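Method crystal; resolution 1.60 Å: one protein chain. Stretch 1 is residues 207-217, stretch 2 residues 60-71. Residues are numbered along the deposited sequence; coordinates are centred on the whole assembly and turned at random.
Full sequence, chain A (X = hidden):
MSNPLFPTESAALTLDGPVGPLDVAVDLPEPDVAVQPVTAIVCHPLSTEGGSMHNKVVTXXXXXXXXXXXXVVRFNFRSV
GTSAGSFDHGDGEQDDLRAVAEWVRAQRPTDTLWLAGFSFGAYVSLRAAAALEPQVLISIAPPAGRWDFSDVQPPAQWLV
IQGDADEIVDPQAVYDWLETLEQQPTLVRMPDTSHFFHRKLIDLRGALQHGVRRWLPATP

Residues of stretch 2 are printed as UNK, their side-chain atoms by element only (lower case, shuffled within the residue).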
# COMPACT_ATOMS: atom_id res chain seq x y z
N ALA A 207 6.01 9.54 -0.56
CA ALA A 207 6.19 10.98 -0.58
C ALA A 207 4.88 11.69 -0.28
O ALA A 207 4.86 12.69 0.44
CB ALA A 207 6.74 11.43 -1.92
N LEU A 208 3.79 11.19 -0.85
CA LEU A 208 2.48 11.79 -0.66
C LEU A 208 2.02 11.64 0.78
O LEU A 208 1.57 12.60 1.41
CB LEU A 208 1.45 11.12 -1.58
CG LEU A 208 1.48 11.42 -3.08
CD1 LEU A 208 0.60 10.41 -3.81
CD2 LEU A 208 0.99 12.84 -3.34
N GLN A 209 2.15 10.43 1.31
CA GLN A 209 1.71 10.16 2.67
C GLN A 209 2.52 10.94 3.70
O GLN A 209 1.96 11.53 4.62
CB GLN A 209 1.75 8.65 2.94
CG GLN A 209 0.63 7.93 2.21
CD GLN A 209 0.61 6.42 2.37
OE1 GLN A 209 -0.38 5.78 2.06
NE2 GLN A 209 1.72 5.86 2.85
N HIS A 210 3.84 10.96 3.54
CA HIS A 210 4.65 11.71 4.49
C HIS A 210 4.40 13.20 4.35
O HIS A 210 4.42 13.95 5.33
CB HIS A 210 6.13 11.43 4.28
CG HIS A 210 7.01 12.14 5.24
ND1 HIS A 210 7.03 11.84 6.59
CD2 HIS A 210 7.87 13.17 5.07
CE1 HIS A 210 7.87 12.66 7.21
NE2 HIS A 210 8.39 13.48 6.31
N GLY A 211 4.15 13.64 3.12
CA GLY A 211 3.92 15.05 2.88
C GLY A 211 2.63 15.61 3.45
O GLY A 211 2.59 16.76 3.88
N VAL A 212 1.57 14.80 3.47
CA VAL A 212 0.29 15.27 3.99
C VAL A 212 -0.04 14.81 5.41
O VAL A 212 -1.01 15.27 6.00
CB VAL A 212 -0.89 14.85 3.06
CG1 VAL A 212 -0.66 15.35 1.65
CG2 VAL A 212 -1.08 13.34 3.09
N ARG A 213 0.77 13.91 5.95
CA ARG A 213 0.56 13.36 7.29
C ARG A 213 0.09 14.35 8.35
O ARG A 213 -0.92 14.13 9.03
CB ARG A 213 1.85 12.71 7.79
CG ARG A 213 1.81 12.29 9.25
CD ARG A 213 0.93 11.08 9.41
NE ARG A 213 1.48 9.91 8.73
CZ ARG A 213 0.80 8.81 8.48
NH1 ARG A 213 1.39 7.79 7.85
NH2 ARG A 213 -0.49 8.72 8.81
N ARG A 214 0.84 15.44 8.51
CA ARG A 214 0.51 16.43 9.52
C ARG A 214 -0.70 17.30 9.22
O ARG A 214 -1.11 18.11 10.05
CB ARG A 214 1.74 17.31 9.79
CG ARG A 214 2.79 16.59 10.64
CD ARG A 214 4.12 17.33 10.64
NE ARG A 214 5.11 16.66 11.48
CZ ARG A 214 5.12 16.70 12.82
NH1 ARG A 214 6.06 16.06 13.50
NH2 ARG A 214 4.18 17.37 13.47
N TRP A 215 -1.28 17.15 8.03
CA TRP A 215 -2.46 17.94 7.70
C TRP A 215 -3.73 17.13 7.89
O TRP A 215 -4.83 17.63 7.66
CB TRP A 215 -2.39 18.46 6.26
CG TRP A 215 -1.19 19.32 5.98
CD1 TRP A 215 -0.49 20.07 6.88
CD2 TRP A 215 -0.54 19.50 4.71
NE1 TRP A 215 0.56 20.71 6.26
CE2 TRP A 215 0.55 20.38 4.92
CE3 TRP A 215 -0.77 19.01 3.42
CZ2 TRP A 215 1.41 20.77 3.89
CZ3 TRP A 215 0.08 19.40 2.39
CH2 TRP A 215 1.15 20.27 2.63
N LEU A 216 -3.59 15.88 8.32
CA LEU A 216 -4.76 15.06 8.56
C LEU A 216 -5.52 15.66 9.74
O LEU A 216 -4.96 15.85 10.81
CB LEU A 216 -4.35 13.62 8.87
CG LEU A 216 -3.68 12.90 7.70
CD1 LEU A 216 -3.19 11.52 8.14
CD2 LEU A 216 -4.66 12.78 6.54
N PRO A 217 -6.81 15.98 9.54
CA PRO A 217 -7.58 16.56 10.65
C PRO A 217 -7.77 15.63 11.85
O PRO A 217 -7.89 16.11 12.98
CB PRO A 217 -8.90 16.97 9.98
CG PRO A 217 -9.01 16.03 8.81
CD PRO A 217 -7.61 15.94 8.30
N UNK A 60 -2.61 5.52 -7.96
CA UNK A 60 -1.71 5.32 -6.81
C UNK A 60 -1.86 6.52 -5.88
O UNK A 60 -1.73 6.38 -4.67
c UNK A 60 1.81 2.63 -5.03
c UNK A 60 -0.25 5.17 -7.24
s UNK A 60 0.28 3.62 -4.93
c UNK A 60 0.70 5.03 -6.05
N UNK A 61 -2.13 7.69 -6.44
CA UNK A 61 -2.31 8.88 -5.61
C UNK A 61 -3.59 8.65 -4.81
O UNK A 61 -3.66 8.99 -3.63
c UNK A 61 -2.45 10.13 -6.48
N UNK A 62 -4.59 8.06 -5.46
CA UNK A 62 -5.85 7.79 -4.80
C UNK A 62 -5.65 6.77 -3.68
O UNK A 62 -6.17 6.94 -2.58
c UNK A 62 -6.88 7.26 -5.81
N UNK A 63 -4.88 5.73 -3.96
CA UNK A 63 -4.61 4.69 -2.98
C UNK A 63 -3.85 5.24 -1.78
O UNK A 63 -4.12 4.87 -0.64
c UNK A 63 -3.80 3.56 -3.61
n UNK A 63 -3.22 0.10 -6.92
c UNK A 63 -2.87 1.25 -3.45
n UNK A 63 -3.36 1.02 -4.81
c UNK A 63 -2.72 0.26 -5.69
n UNK A 63 -1.58 -0.33 -5.36
c UNK A 63 -3.67 2.32 -2.73
N UNK A 64 -2.90 6.12 -2.06
CA UNK A 64 -2.09 6.73 -1.01
C UNK A 64 -2.96 7.47 -0.00
O UNK A 64 -2.72 7.43 1.20
c UNK A 64 -1.09 7.69 -1.64
N UNK A 65 -3.99 8.16 -0.50
CA UNK A 65 -4.89 8.91 0.36
C UNK A 65 -5.88 7.99 1.07
O UNK A 65 -6.21 8.21 2.23
c UNK A 65 -4.75 11.03 -1.09
c UNK A 65 -5.59 11.94 -1.97
c UNK A 65 -5.64 9.96 -0.45
c UNK A 65 -4.06 11.83 -0.00
N UNK A 66 -6.37 6.97 0.37
CA UNK A 66 -7.31 6.02 0.96
C UNK A 66 -6.67 5.32 2.16
O UNK A 66 -7.33 5.05 3.17
n UNK A 66 -9.49 3.34 -1.95
n UNK A 66 -10.48 1.29 -2.25
c UNK A 66 -7.71 4.96 -0.06
c UNK A 66 -8.63 4.45 -2.35
c UNK A 66 -9.68 2.25 -2.68
n UNK A 66 -9.05 2.11 -3.85
c UNK A 66 -8.48 5.51 -1.25
N UNK A 67 -5.38 5.02 2.05
CA UNK A 67 -4.66 4.34 3.11
C UNK A 67 -4.52 5.22 4.35
O UNK A 67 -4.15 4.75 5.43
c UNK A 67 -3.35 2.85 1.51
o UNK A 67 -1.93 1.36 0.29
c UNK A 67 -1.99 2.38 1.03
o UNK A 67 -0.97 3.03 1.36
c UNK A 67 -3.28 3.89 2.62
N UNK A 68 -4.81 6.51 4.19
CA UNK A 68 -4.74 7.44 5.30
C UNK A 68 -6.14 7.68 5.87
O UNK A 68 -6.32 8.53 6.75
c UNK A 68 -2.68 8.71 4.39
c UNK A 68 -4.14 8.77 4.86
c UNK A 68 -1.81 8.13 5.48
c UNK A 68 -2.22 10.11 4.03
N UNK A 69 -7.12 6.94 5.36
CA UNK A 69 -8.50 7.06 5.83
C UNK A 69 -9.34 8.08 5.08
O UNK A 69 -10.42 8.46 5.54
N UNK A 70 -8.86 8.51 3.93
CA UNK A 70 -9.56 9.51 3.13
C UNK A 70 -10.38 8.87 2.00
O UNK A 70 -9.90 7.97 1.33
c UNK A 70 -6.72 12.17 3.21
c UNK A 70 -8.56 10.52 2.53
c UNK A 70 -7.89 11.31 3.66
c UNK A 70 -9.26 11.45 1.55
N UNK A 71 -11.61 9.34 1.82
CA UNK A 71 -12.46 8.85 0.74
C UNK A 71 -12.00 9.60 -0.51
O UNK A 71 -11.83 10.82 -0.49
c UNK A 71 -13.95 9.17 0.99
o UNK A 71 -14.38 8.52 2.20
c UNK A 71 -14.82 8.70 -0.17

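Position 60 carries three carbons and a sulfur in an unbranched chain, with the sulfur between the second and last carbons; this is a thioether, Met 60. Its closest approach to stretch 1 is Met 60 CG to Leu 208 CD1, 5.8 Å, too far for a contact. Position 61 has a single side-chain carbon, and Leu 208 CD1 packs beside it; this is Ala 61. Leu 208 CD1 lies 3.7 Å from Ala 61 CA and 4.1 Å from Ala 61 CB, so the leucine methyl packs against backbone as well as side chain. Position 62 again has one carbon, directed away from stretch 1: Ala 62. At position 63, three carbons lead to a nitrogen and then to a carbon bearing two more nitrogens, a guanidinium; Arg 63 leads its end away from the contact.

Position 64 has one carbon, pointing toward stretch 1 and touching Leu 208, which identifies Ala 64. Leu 208 CD1 is 3.9 Å from Ala 64 CB, and the CA atoms of Gln 209 and Ala 64 are 6.3 Å apart, a close backbone approach that the small side chain accommodates. Position 65 shows four carbons forked at the second, the pattern of Leu 65; its CA-to-CB bond points away. Position 66 repeats the guanidinium chain and is Arg 66, with its side chain turned away and bonded elsewhere in the structure.

Position 67 has three carbons, the third carrying two oxygens. Its CA-to-CB bond points toward stretch 1, bringing the carboxylate beside the end of the Gln 209 side chain; the chain length makes it Glu 67. Position 68 has four carbons forked at the second, touching Val 212, Arg 213 and Leu 216: Leu 68. Val 212 CG2 approaches Leu 68 CD1 to 3.6 Å, Arg 213 NH2 lies 3.6 Å from Leu 68 CD2, and Leu 216 CD1 is 4.4 Å from Leu 68 CB.

Position 69 has no side-chain atoms and is Gly 69. It closes a type I turn begun at Arg 66; at phi/psi 90/15, a CB would be jammed against the preceding carbonyl oxygen. Position 70 has four carbons forked at the first, one arm two carbons long and reaching Leu 216: Ile 70, whose CD1 is 4.0 Å from Leu 216 CD2. Position 71 has one carbon bearing an oxygen and a carbon, Thr 71, beyond reach of stretch 1.

The contact buries 452 Å² in total. The helices cross at -44° with axes 9.4 Å apart at closest approach. Leu 208 packs on Ala 61 and Ala 64, while Leu 68, with the largest covered area, meets Val 212, in the last turn of its helix, and Leu 216, in the loop that follows.

Stretch 2 (60-71) MAARALRELGIT
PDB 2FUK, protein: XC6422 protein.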